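Local coordinates for hypothetical protein (Bacteroides eggerthii, PDB 4JGL) that is of unknown function but adopts a streptavidin-like fold, an antiparallel beta barrel to which two extra alpha helices are added, at residues 23-28 with 139-144; 48-53 with 70-75; 95-100 with 155-160; 83-88 with 99-104. All coordinates share one frame; numbering follows the deposited sequence.

Interaction 1 of 4, residues 23-28 with 139-144; sequences GYLMPA and CGDAEA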
loop_
_atom_site.group_PDB
_atom_site.type_symbol
_atom_site.label_atom_id
_atom_site.label_comp_id
_atom_site.label_asym_id
_atom_site.label_seq_id
_atom_site.Cartn_x
_atom_site.Cartn_y
_atom_site.Cartn_z
ATOM N N GLY A 23 4.247 -6.186 5.224
ATOM C CA GLY A 23 4.490 -4.784 4.942
ATOM C C GLY A 23 5.626 -4.562 3.980
ATOM O O GLY A 23 6.566 -5.359 3.901
ATOM N N TYR A 24 5.554 -3.438 3.278
ATOM C CA TYR A 24 6.507 -3.087 2.235
ATOM C C TYR A 24 6.793 -1.621 2.238
ATOM O O TYR A 24 5.879 -0.790 2.416
ATOM C CB TYR A 24 5.983 -3.456 0.836
ATOM C CG TYR A 24 5.631 -4.906 0.725
ATOM C CD1 TYR A 24 6.602 -5.854 0.447
ATOM C CD2 TYR A 24 4.343 -5.332 0.948
ATOM C CE1 TYR A 24 6.287 -7.206 0.396
ATOM C CE2 TYR A 24 4.031 -6.672 0.941
ATOM C CZ TYR A 24 4.982 -7.600 0.624
ATOM O OH TYR A 24 4.678 -8.936 0.602
ATOM N N LEU A 25 8.056 -1.266 1.990
ATOM C CA LEU A 25 8.357 0.064 1.516
ATOM C C LEU A 25 8.218 0.084 -0.002
ATOM O O LEU A 25 8.500 -0.907 -0.676
ATOM C CB LEU A 25 9.779 0.459 1.897
ATOM C CG LEU A 25 9.992 0.680 3.392
ATOM C CD1 LEU A 25 11.490 0.917 3.712
ATOM C CD2 LEU A 25 9.121 1.789 3.939
HETATM N N MSE A 26 7.748 1.216 -0.529
HETATM C CA MSE A 26 7.385 1.343 -1.937
HETATM C C MSE A 26 8.052 2.576 -2.551
HETATM O O MSE A 26 7.396 3.586 -2.822
HETATM C CB MSE A 26 5.872 1.430 -2.119
HETATM C CG MSE A 26 5.108 0.221 -1.548
HETATM SE SE MSE A 26 3.292 0.262 -1.971
HETATM C CE MSE A 26 3.447 0.075 -3.934
ATOM N N PRO A 27 9.362 2.491 -2.785
ATOM C CA PRO A 27 10.024 3.558 -3.537
ATOM C C PRO A 27 9.569 3.486 -5.002
ATOM O O PRO A 27 9.183 2.421 -5.494
ATOM C CB PRO A 27 11.503 3.199 -3.402
ATOM C CG PRO A 27 11.507 1.725 -3.274
ATOM C CD PRO A 27 10.261 1.384 -2.467
ATOM N N ALA A 28 9.644 4.621 -5.685
ATOM C CA ALA A 28 9.344 4.738 -7.096
ATOM C C ALA A 28 10.618 5.144 -7.824
ATOM O O ALA A 28 11.233 6.128 -7.476
ATOM C CB ALA A 28 8.227 5.755 -7.360
ATOM N N CYS A 139 9.373 -3.588 -1.357
ATOM C CA CYS A 139 10.529 -4.041 -0.596
ATOM C C CYS A 139 10.057 -4.478 0.770
ATOM O O CYS A 139 9.525 -3.664 1.532
ATOM C CB CYS A 139 11.560 -2.918 -0.478
ATOM S SG CYS A 139 12.122 -2.249 -2.060
ATOM N N GLY A 140 10.196 -5.759 1.084
ATOM C CA GLY A 140 9.712 -6.241 2.378
ATOM C C GLY A 140 10.329 -5.464 3.520
ATOM O O GLY A 140 11.535 -5.213 3.529
ATOM N N ASP A 141 9.521 -5.082 4.493
ATOM C CA ASP A 141 9.969 -4.182 5.538
ATOM C C ASP A 141 9.121 -4.348 6.777
ATOM O O ASP A 141 7.903 -4.269 6.701
ATOM C CB ASP A 141 9.903 -2.735 5.045
ATOM C CG ASP A 141 10.612 -1.785 5.964
ATOM O OD1 ASP A 141 11.862 -1.779 5.998
ATOM O OD2 ASP A 141 9.929 -1.046 6.671
ATOM N N ALA A 142 9.770 -4.566 7.910
ATOM C CA ALA A 142 9.062 -4.695 9.170
ATOM C C ALA A 142 8.459 -3.372 9.629
ATOM O O ALA A 142 7.325 -3.344 10.100
ATOM C CB ALA A 142 10.002 -5.278 10.250
ATOM N N GLU A 143 9.212 -2.278 9.512
ATOM C CA GLU A 143 8.720 -1.005 9.989
ATOM C C GLU A 143 7.458 -0.554 9.239
ATOM O O GLU A 143 6.576 0.051 9.836
ATOM C CB GLU A 143 9.836 0.044 9.970
ATOM C CG GLU A 143 10.906 -0.245 11.031
ATOM C CD GLU A 143 12.102 0.660 10.993
ATOM O OE1 GLU A 143 12.389 1.259 9.947
ATOM O OE2 GLU A 143 12.781 0.702 12.026
ATOM N N ALA A 144 7.351 -0.872 7.954
ATOM C CA ALA A 144 6.150 -0.546 7.224
ATOM C C ALA A 144 4.960 -1.312 7.789
ATOM O O ALA A 144 3.853 -0.793 7.906
ATOM C CB ALA A 144 6.347 -0.870 5.712
HETATM O O HOH W 1 6.585 -6.993 6.766
#
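Residues L25 and C139 form an antiparallel hydrogen-bonded pair: L25 N donates to C139 O at 2.8 Å and C139 N returns a bond to L25 O. Next to them Y24 and G140 make a non-hydrogen-bonded pair, their CA atoms 4.5 Å apart. Pairing then gives way to a single bond, D141 N to G23 O at 3.0 Å, whose donor stands 42° out of the carbonyl plane, as the chain of 139-144 leaves the sheet and enters a helix. D141 is the N-cap: its OD2 takes the N-H of A144, on the anti side of the carboxylate, at 2.9 Å. With CG anti to the backbone N (chi1 -168°), the carboxylate lies against L25, whose CG and CD1 both come 3.6 Å from D141 CG. The methyl of A144 turns back onto the strand, 3.3 Å from Y24 O. Y24 meets G140 with its ring edge, CD1 being 3.7 Å from G140 N, while its hydroxyl bonds S22. This is where the barrel strands 22-29 and 135-140 meet; strand 44-49 pairs with the other edge of 22-29, and helix 142-153 departs directly from the capped end.

Interaction 2 of 4, residues 48-53 with 70-75; sequences LMPEKG and YTYVMD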
loop_
_atom_site.group_PDB
_atom_site.type_symbol
_atom_site.label_atom_id
_atom_site.label_comp_id
_atom_site.label_asym_id
_atom_site.label_seq_id
_atom_site.Cartn_x
_atom_site.Cartn_y
_atom_site.Cartn_z
ATOM N N LEU A 48 0.055 -6.100 2.414
ATOM C CA LEU A 48 -0.645 -7.198 1.748
ATOM C C LEU A 48 -1.366 -8.033 2.800
ATOM O O LEU A 48 -0.751 -8.432 3.786
ATOM C CB LEU A 48 0.326 -8.067 0.948
ATOM C CG LEU A 48 -0.283 -9.099 0.014
ATOM C CD1 LEU A 48 -0.827 -8.420 -1.212
ATOM C CD2 LEU A 48 0.761 -10.141 -0.365
HETATM N N MSE A 49 -2.657 -8.267 2.590
HETATM C CA MSE A 49 -3.504 -8.969 3.557
HETATM C C MSE A 49 -4.149 -10.180 2.918
HETATM O O MSE A 49 -5.290 -10.105 2.432
HETATM C CB MSE A 49 -4.588 -8.050 4.039
HETATM C CG MSE A 49 -4.141 -6.814 4.727
HETATM SE SE MSE A 49 -5.527 -5.643 5.307
HETATM C CE MSE A 49 -6.204 -6.662 6.601
ATOM N N PRO A 50 -3.430 -11.309 2.890
ATOM C CA PRO A 50 -3.988 -12.486 2.240
ATOM C C PRO A 50 -5.298 -12.976 2.864
ATOM O O PRO A 50 -6.117 -13.530 2.133
ATOM C CB PRO A 50 -2.887 -13.525 2.403
ATOM C CG PRO A 50 -1.621 -12.727 2.579
ATOM C CD PRO A 50 -2.033 -11.516 3.302
ATOM N N GLU A 51 -5.516 -12.729 4.157
ATOM C CA GLU A 51 -6.755 -13.164 4.845
ATOM C C GLU A 51 -8.011 -12.438 4.324
ATOM O O GLU A 51 -9.140 -12.908 4.505
ATOM C CB GLU A 51 -6.643 -12.953 6.370
ATOM C CG GLU A 51 -6.986 -11.531 6.832
ATOM C CD GLU A 51 -7.453 -11.427 8.289
ATOM O OE1 GLU A 51 -7.977 -12.421 8.833
ATOM O OE2 GLU A 51 -7.302 -10.331 8.885
ATOM N N LYS A 52 -7.819 -11.271 3.717
ATOM C CA LYS A 52 -8.924 -10.480 3.198
ATOM C C LYS A 52 -8.849 -10.249 1.687
ATOM O O LYS A 52 -9.774 -9.680 1.109
ATOM C CB LYS A 52 -8.943 -9.128 3.883
ATOM C CG LYS A 52 -9.105 -9.175 5.395
ATOM C CD LYS A 52 -10.055 -8.099 5.864
ATOM C CE LYS A 52 -11.527 -8.524 5.721
ATOM N NZ LYS A 52 -12.266 -7.875 4.572
ATOM N N GLY A 53 -7.774 -10.682 1.038
ATOM C CA GLY A 53 -7.558 -10.396 -0.362
ATOM C C GLY A 53 -7.450 -8.913 -0.670
ATOM O O GLY A 53 -7.938 -8.454 -1.686
ATOM N N TYR A 70 -6.991 -1.642 -2.291
ATOM C CA TYR A 70 -7.129 -2.441 -3.502
ATOM C C TYR A 70 -7.611 -3.819 -3.105
ATOM O O TYR A 70 -7.222 -4.336 -2.051
ATOM C CB TYR A 70 -5.774 -2.626 -4.218
ATOM C CG TYR A 70 -5.206 -1.383 -4.867
ATOM C CD1 TYR A 70 -4.431 -0.457 -4.176
ATOM C CD2 TYR A 70 -5.383 -1.167 -6.214
ATOM C CE1 TYR A 70 -3.916 0.657 -4.836
ATOM C CE2 TYR A 70 -4.886 -0.078 -6.848
ATOM C CZ TYR A 70 -4.168 0.850 -6.170
ATOM O OH TYR A 70 -3.653 1.955 -6.844
ATOM N N THR A 71 -8.370 -4.455 -3.995
ATOM C CA THR A 71 -8.553 -5.888 -3.909
ATOM C C THR A 71 -7.491 -6.553 -4.776
ATOM O O THR A 71 -7.029 -5.958 -5.745
ATOM C CB THR A 71 -9.968 -6.294 -4.348
ATOM O OG1 THR A 71 -10.200 -5.847 -5.683
ATOM C CG2 THR A 71 -10.999 -5.697 -3.409
ATOM N N TYR A 72 -7.053 -7.756 -4.427
ATOM C CA TYR A 72 -6.046 -8.428 -5.239
ATOM C C TYR A 72 -6.378 -9.894 -5.402
ATOM O O TYR A 72 -7.057 -10.502 -4.563
ATOM C CB TYR A 72 -4.611 -8.268 -4.715
ATOM C CG TYR A 72 -4.197 -9.225 -3.636
ATOM C CD1 TYR A 72 -4.424 -8.946 -2.305
ATOM C CD2 TYR A 72 -3.576 -10.429 -3.950
ATOM C CE1 TYR A 72 -4.023 -9.807 -1.316
ATOM C CE2 TYR A 72 -3.192 -11.305 -2.970
ATOM C CZ TYR A 72 -3.408 -10.991 -1.653
ATOM O OH TYR A 72 -3.030 -11.850 -0.651
ATOM N N VAL A 73 -5.852 -10.431 -6.488
ATOM C CA VAL A 73 -5.817 -11.861 -6.748
ATOM C C VAL A 73 -4.419 -12.191 -7.252
ATOM O O VAL A 73 -3.715 -11.328 -7.789
ATOM C CB VAL A 73 -6.880 -12.305 -7.769
ATOM C CG1 VAL A 73 -8.289 -11.965 -7.261
ATOM C CG2 VAL A 73 -6.634 -11.732 -9.147
HETATM N N MSE A 74 -4.017 -13.439 -7.098
HETATM C CA MSE A 74 -2.781 -13.911 -7.675
HETATM C C MSE A 74 -2.995 -14.397 -9.101
HETATM O O MSE A 74 -4.031 -14.964 -9.464
HETATM C CB MSE A 74 -2.145 -15.016 -6.846
HETATM C CG MSE A 74 -1.902 -14.669 -5.402
HETATM SE SE MSE A 74 -0.748 -13.176 -5.167
HETATM C CE MSE A 74 0.837 -13.883 -5.976
ATOM N N ASP A 75 -1.997 -14.163 -9.928
ATOM C CA ASP A 75 -1.903 -14.747 -11.271
ATOM C C ASP A 75 -0.539 -15.408 -11.308
ATOM O O ASP A 75 0.457 -14.797 -11.684
ATOM C CB ASP A 75 -2.040 -13.686 -12.365
ATOM C CG ASP A 75 -1.881 -14.239 -13.769
ATOM O OD1 ASP A 75 -1.906 -15.485 -13.983
ATOM O OD2 ASP A 75 -1.710 -13.409 -14.683
HETATM O O HOH W 2 -5.736 -13.682 -0.852
#
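L48 presses one methyl onto the aromatic ring of Y72 in a CH-pi contact, the side chains crossing at about a right angle: CD1 is 3.7 Å from the ring centroid and 20° off the ring normal, displaced toward the rim atom CE1. At the ring's edge the Y72 hydroxyl reaches P50, with OH 3.1 Å from P50 CA and 3.5 Å from P50 CB, and M49 O also lies near the ring plane. The backbone tie is one bond, Y72 N to G53 O at 3.0 Å with an N-H...O angle of 159°. T71 CA adds a CA-H...O contact to the same oxygen, so G53 O is approached by two successive residues of strand 64-75. In the streptavidin-like barrel, 48-53 carries the turn between strands 44-49 and 54-61, and the Y72 ring lies against this turn, its CG set between the backbone N and the carbonyl carbon (chi1 83°). The turn is shaped by K52 N bonding to M49 O at 3.1 Å and by the positive phi of G53. Water 2 donates to P50 O and has a weak 3.3 Å bond with Y72 OH. Further out, L48 packs on Y24 and F55, Y72 on I79, and K52 NZ bonds V164 O.

Interaction 3 of 4, residues 95-100 with 155-160; sequences DKLEIT and ERCAEF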
loop_
_atom_site.group_PDB
_atom_site.type_symbol
_atom_site.label_atom_id
_atom_site.label_comp_id
_atom_site.label_asym_id
_atom_site.label_seq_id
_atom_site.Cartn_x
_atom_site.Cartn_y
_atom_site.Cartn_z
ATOM N N ASP A 95 -5.075 16.361 18.979
ATOM C CA ASP A 95 -4.955 14.927 18.703
ATOM C C ASP A 95 -6.217 14.290 18.085
ATOM O O ASP A 95 -6.480 13.104 18.263
ATOM C CB ASP A 95 -4.487 14.185 19.968
ATOM C CG ASP A 95 -3.136 14.694 20.466
ATOM O OD1 ASP A 95 -2.323 15.159 19.631
ATOM O OD2 ASP A 95 -2.885 14.640 21.691
ATOM N N LYS A 96 -6.965 15.081 17.317
ATOM C CA LYS A 96 -8.107 14.567 16.584
ATOM C C LYS A 96 -7.656 14.110 15.188
ATOM O O LYS A 96 -6.660 14.595 14.662
ATOM C CB LYS A 96 -9.202 15.636 16.485
ATOM C CG LYS A 96 -9.878 15.951 17.835
ATOM N N LEU A 97 -8.406 13.169 14.627
ATOM C CA LEU A 97 -8.220 12.733 13.232
ATOM C C LEU A 97 -9.519 12.857 12.480
ATOM O O LEU A 97 -10.574 12.476 12.978
ATOM C CB LEU A 97 -7.797 11.282 13.162
ATOM C CG LEU A 97 -6.506 10.889 13.854
ATOM C CD1 LEU A 97 -6.359 9.386 13.748
ATOM C CD2 LEU A 97 -5.338 11.646 13.266
ATOM N N GLU A 98 -9.454 13.406 11.269
ATOM C CA GLU A 98 -10.564 13.371 10.352
ATOM C C GLU A 98 -10.362 12.193 9.397
ATOM O O GLU A 98 -9.361 12.139 8.673
ATOM C CB GLU A 98 -10.654 14.665 9.545
ATOM C CG GLU A 98 -10.885 15.896 10.376
ATOM C CD GLU A 98 -10.927 17.173 9.558
ATOM O OE1 GLU A 98 -10.618 17.173 8.355
ATOM O OE2 GLU A 98 -11.236 18.214 10.139
ATOM N N ILE A 99 -11.325 11.291 9.352
ATOM C CA ILE A 99 -11.252 10.105 8.515
ATOM C C ILE A 99 -12.411 10.138 7.526
ATOM O O ILE A 99 -13.578 10.228 7.921
ATOM C CB ILE A 99 -11.252 8.803 9.326
ATOM C CG1 ILE A 99 -10.036 8.759 10.251
ATOM C CG2 ILE A 99 -11.221 7.606 8.403
ATOM C CD1 ILE A 99 -9.946 7.541 11.153
ATOM N N THR A 100 -12.078 10.104 6.239
ATOM C CA THR A 100 -13.075 10.132 5.183
ATOM C C THR A 100 -12.768 9.046 4.170
ATOM O O THR A 100 -11.604 8.655 4.005
ATOM C CB THR A 100 -13.167 11.490 4.503
ATOM O OG1 THR A 100 -11.910 11.827 3.925
ATOM C CG2 THR A 100 -13.607 12.569 5.467
ATOM N N GLU A 155 -6.923 3.930 18.806
ATOM C CA GLU A 155 -8.313 4.102 19.259
ATOM C C GLU A 155 -9.128 5.120 18.446
ATOM O O GLU A 155 -10.362 5.031 18.387
ATOM C CB GLU A 155 -8.346 4.486 20.752
ATOM N N ARG A 156 -8.444 6.074 17.815
ATOM C CA ARG A 156 -9.093 7.091 16.978
ATOM C C ARG A 156 -9.452 6.629 15.558
ATOM O O ARG A 156 -10.134 7.354 14.802
ATOM C CB ARG A 156 -8.173 8.299 16.857
ATOM C CG ARG A 156 -7.748 8.909 18.205
ATOM C CD ARG A 156 -6.682 9.944 18.000
ATOM N NE ARG A 156 -5.459 9.345 17.472
ATOM C CZ ARG A 156 -4.391 10.020 17.069
ATOM N NH1 ARG A 156 -4.363 11.344 17.107
ATOM N NH2 ARG A 156 -3.332 9.356 16.601
ATOM N N CYS A 157 -8.990 5.436 15.177
ATOM C CA CYS A 157 -9.082 4.972 13.793
ATOM C C CYS A 157 -10.093 3.878 13.558
ATOM O O CYS A 157 -10.038 3.198 12.551
ATOM C CB CYS A 157 -7.717 4.497 13.310
ATOM S SG CYS A 157 -6.588 5.852 13.154
ATOM N N ALA A 158 -11.061 3.736 14.451
ATOM C CA ALA A 158 -12.106 2.747 14.251
ATOM C C ALA A 158 -12.780 2.807 12.895
ATOM O O ALA A 158 -13.056 1.791 12.290
ATOM C CB ALA A 158 -13.156 2.857 15.359
ATOM N N GLU A 159 -13.027 4.006 12.385
ATOM C CA GLU A 159 -13.674 4.145 11.093
ATOM C C GLU A 159 -12.857 3.450 9.999
ATOM O O GLU A 159 -13.398 2.847 9.072
ATOM C CB GLU A 159 -13.823 5.633 10.790
ATOM C CG GLU A 159 -14.706 5.972 9.644
ATOM C CD GLU A 159 -15.061 7.467 9.579
ATOM O OE1 GLU A 159 -14.713 8.258 10.490
ATOM O OE2 GLU A 159 -15.699 7.848 8.583
ATOM N N PHE A 160 -11.530 3.562 10.106
ATOM C CA PHE A 160 -10.630 2.895 9.161
ATOM C C PHE A 160 -10.554 1.388 9.379
ATOM O O PHE A 160 -10.687 0.626 8.435
ATOM C CB PHE A 160 -9.246 3.551 9.251
ATOM C CG PHE A 160 -8.154 2.869 8.454
ATOM C CD1 PHE A 160 -8.307 2.554 7.113
ATOM C CD2 PHE A 160 -6.957 2.591 9.053
ATOM C CE1 PHE A 160 -7.270 1.989 6.395
ATOM C CE2 PHE A 160 -5.929 2.025 8.333
ATOM C CZ PHE A 160 -6.101 1.698 7.017
#
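D95 offers its main-chain oxygen to the guanidinium of R156, the NH1-to-O distance being 3.0 Å with a nearly straight N-H...O angle of 169°. The acceptor lies in the guanidinium plane, yet seen from the carbonyl the donor stands well above its plane, 56° out. This contact sets the lead-in to the second of the two extra helices of the streptavidin-like fold, 158-165, against barrel strand 96-103; C157 is the helix N-cap. The D95 carboxylate is a looser neighbour, with OD1 5.0 Å from R156 NH1, and the charge of R156 has its direct partner in D154, a salt bridge through NH2. Next along the strand, L97 points toward the helix side and crosses the R156 side chain at about a right angle. Its CD1 lies over one face of the guanidinium, displaced toward the rim, and the same methyl touches C157 SG at 3.6 Å. The bend of R156 at chi3 (-65°), which places NE, goes with this approach of the planar group to L97. Two residues on, I99 also faces the helix. Its CD1 packs on the main chain, 3.8 Å from C157 CA, while CG2 lies against the aliphatic part of E159, the two side chains passing antiparallel to one another. Nearby, F160 packs on V87 and meets the ring of F152, and C157 rests on L151 of helix 142-153. The E159 carboxylate reaches the strand backbone without bonding to it: OE2 stops 3.3 Å from I99 O, an approach of two acceptors.

Interaction 4 of 4, residues 83-88 with 99-104; sequences PGHFVM and ITIKKS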
loop_
_atom_site.group_PDB
_atom_site.type_symbol
_atom_site.label_atom_id
_atom_site.label_comp_id
_atom_site.label_asym_id
_atom_site.label_seq_id
_atom_site.Cartn_x
_atom_site.Cartn_y
_atom_site.Cartn_z
ATOM N N PRO A 83 -8.368 -1.198 -8.060
ATOM C CA PRO A 83 -8.788 -0.149 -7.150
ATOM C C PRO A 83 -10.091 -0.448 -6.442
ATOM O O PRO A 83 -10.981 -1.099 -7.012
ATOM C CB PRO A 83 -8.930 1.075 -8.050
ATOM C CG PRO A 83 -8.020 0.808 -9.191
ATOM C CD PRO A 83 -8.014 -0.668 -9.387
ATOM N N GLY A 84 -10.186 0.016 -5.210
ATOM C CA GLY A 84 -11.358 -0.188 -4.386
ATOM C C GLY A 84 -11.846 1.124 -3.810
ATOM O O GLY A 84 -12.703 1.786 -4.387
ATOM N N HIS A 85 -11.255 1.525 -2.685
ATOM C CA HIS A 85 -11.618 2.737 -1.977
ATOM C C HIS A 85 -10.367 3.482 -1.581
ATOM O O HIS A 85 -9.277 2.926 -1.572
ATOM C CB HIS A 85 -12.469 2.408 -0.743
ATOM C CG HIS A 85 -13.867 2.011 -1.085
ATOM N ND1 HIS A 85 -14.169 0.774 -1.607
ATOM C CD2 HIS A 85 -15.028 2.704 -1.031
ATOM C CE1 HIS A 85 -15.471 0.721 -1.853
ATOM N NE2 HIS A 85 -16.015 1.873 -1.501
ATOM N N PHE A 86 -10.547 4.742 -1.221
ATOM C CA PHE A 86 -9.498 5.626 -0.736
ATOM C C PHE A 86 -9.916 6.195 0.601
ATOM O O PHE A 86 -11.002 6.763 0.729
ATOM C CB PHE A 86 -9.270 6.749 -1.745
ATOM C CG PHE A 86 -8.241 7.749 -1.303
ATOM C CD1 PHE A 86 -6.902 7.453 -1.315
ATOM C CD2 PHE A 86 -8.648 8.981 -0.830
ATOM C CE1 PHE A 86 -5.961 8.392 -0.859
ATOM C CE2 PHE A 86 -7.707 9.923 -0.432
ATOM C CZ PHE A 86 -6.388 9.598 -0.436
ATOM N N VAL A 87 -9.051 6.047 1.585
ATOM C CA VAL A 87 -9.269 6.547 2.919
ATOM C C VAL A 87 -8.281 7.653 3.184
ATOM O O VAL A 87 -7.084 7.480 2.962
ATOM C CB VAL A 87 -9.068 5.455 3.966
ATOM C CG1 VAL A 87 -9.319 5.990 5.375
ATOM C CG2 VAL A 87 -9.963 4.257 3.673
HETATM N N MSE A 88 -8.767 8.795 3.644
HETATM C CA MSE A 88 -7.915 9.918 3.983
HETATM C C MSE A 88 -7.994 10.128 5.491
HETATM O O MSE A 88 -9.082 10.139 6.060
HETATM C CB MSE A 88 -8.379 11.143 3.193
HETATM C CG MSE A 88 -7.451 12.346 3.216
HETATM SE SE MSE A 88 -7.951 13.709 1.846
HETATM C CE MSE A 88 -9.534 14.414 2.722
ATOM N N ILE A 99 -11.325 11.291 9.352
ATOM C CA ILE A 99 -11.252 10.105 8.515
ATOM C C ILE A 99 -12.411 10.138 7.526
ATOM O O ILE A 99 -13.578 10.228 7.921
ATOM C CB ILE A 99 -11.252 8.803 9.326
ATOM C CG1 ILE A 99 -10.036 8.759 10.251
ATOM C CG2 ILE A 99 -11.221 7.606 8.403
ATOM C CD1 ILE A 99 -9.946 7.541 11.153
ATOM N N THR A 100 -12.078 10.104 6.239
ATOM C CA THR A 100 -13.075 10.132 5.183
ATOM C C THR A 100 -12.768 9.046 4.170
ATOM O O THR A 100 -11.604 8.655 4.005
ATOM C CB THR A 100 -13.167 11.490 4.503
ATOM O OG1 THR A 100 -11.910 11.827 3.925
ATOM C CG2 THR A 100 -13.607 12.569 5.467
ATOM N N ILE A 101 -13.810 8.571 3.507
ATOM C CA ILE A 101 -13.712 7.462 2.593
ATOM C C ILE A 101 -14.386 7.810 1.263
ATOM O O ILE A 101 -15.465 8.411 1.262
ATOM C CB ILE A 101 -14.339 6.198 3.211
ATOM C CG1 ILE A 101 -13.713 5.890 4.587
ATOM C CG2 ILE A 101 -14.245 5.034 2.262
ATOM C CD1 ILE A 101 -14.590 4.977 5.501
ATOM N N LYS A 102 -13.726 7.473 0.156
ATOM C CA LYS A 102 -14.225 7.686 -1.205
ATOM C C LYS A 102 -14.094 6.367 -1.972
ATOM O O LYS A 102 -13.144 5.616 -1.767
ATOM C CB LYS A 102 -13.395 8.758 -1.948
ATOM C CG LYS A 102 -13.444 10.172 -1.380
ATOM C CD LYS A 102 -14.449 11.045 -2.124
ATOM C CE LYS A 102 -13.990 12.500 -2.186
ATOM N NZ LYS A 102 -14.707 13.293 -3.245
ATOM N N LYS A 103 -15.002 6.097 -2.886
ATOM C CA LYS A 103 -14.847 5.000 -3.830
ATOM C C LYS A 103 -13.840 5.419 -4.885
ATOM O O LYS A 103 -13.979 6.507 -5.441
ATOM C CB LYS A 103 -16.193 4.697 -4.503
ATOM C CG LYS A 103 -16.150 3.474 -5.367
ATOM C CD LYS A 103 -17.543 3.078 -5.863
ATOM C CE LYS A 103 -17.489 1.744 -6.590
ATOM N NZ LYS A 103 -16.523 1.770 -7.736
ATOM N N SER A 104 -12.859 4.575 -5.182
ATOM C CA SER A 104 -11.891 4.837 -6.220
ATOM C C SER A 104 -12.510 4.568 -7.581
ATOM O O SER A 104 -13.294 3.633 -7.747
ATOM C CB SER A 104 -10.673 3.926 -6.079
ATOM O OG SER A 104 -10.030 4.099 -4.835
HETATM O O HOH W 3 -8.171 2.070 -4.317
HETATM O O HOH W 4 -14.563 0.791 -6.213
HETATM O O HOH W 5 -11.338 9.990 1.306
HETATM O O HOH W 6 -10.211 12.936 5.839
#
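The imidazole of H85 has K103 CG over one face, with K102 O and I101 CG2 approaching obliquely. Its CD2 lies 3.6 Å from K103 CA. Away from this strand, ND1 is hydrogen-bonded to the hydroxyl of Y167, and the two rings meet nearly perpendicular, at about 85°. Two residues on, V87 runs alongside I101 in the same direction, with V87 CG2 4.2 Å from I101 CG1; V87 CG1 also meets I99 CG2 at 3.9 Å. This face packs on helix 158-165 through F160 and L163. M88 and T100 share the other face, where M88 CB comes 3.7 Å from T100 OG1, the hydroxyl placed between backbone N and carbonyl carbon (chi1 60°). Water 6 joins that hydroxyl to M88 O. At the far end S104 N bonds G84 O at 2.9 Å, and water 3 links S104 OG, G84 N and H85 O. Paired bonds between F86 and K102, and between M88 and T100, fix the register. The strands run antiparallel at 157°, forming a beta hairpin of the barrel, with a classic beta bulge at G84 and H85 opposite I69.

How the interactions relate
From the N terminus, strand 22-29 meets strand 135-140 only after 110 intervening residues, so interaction 1 closes the longest loop of the four, joining early and late barrel strands where the first helix begins. Interactions 2 and 4 nest inside that loop, in series: the first ties the turn after strand 44-49 to strand 64-75, the second zips the hairpin 78-92/96-103. Interaction 3 crosses interaction 1, because residues 95-100 lie within its loop and 155-160 beyond it, and brings the C-terminal helix onto the hairpin. Interactions 3 and 4 share I99 and T100. Packing also connects interactions 1 and 2 through Y24 and L48, and interactions 2 and 4 through Y70 and P83.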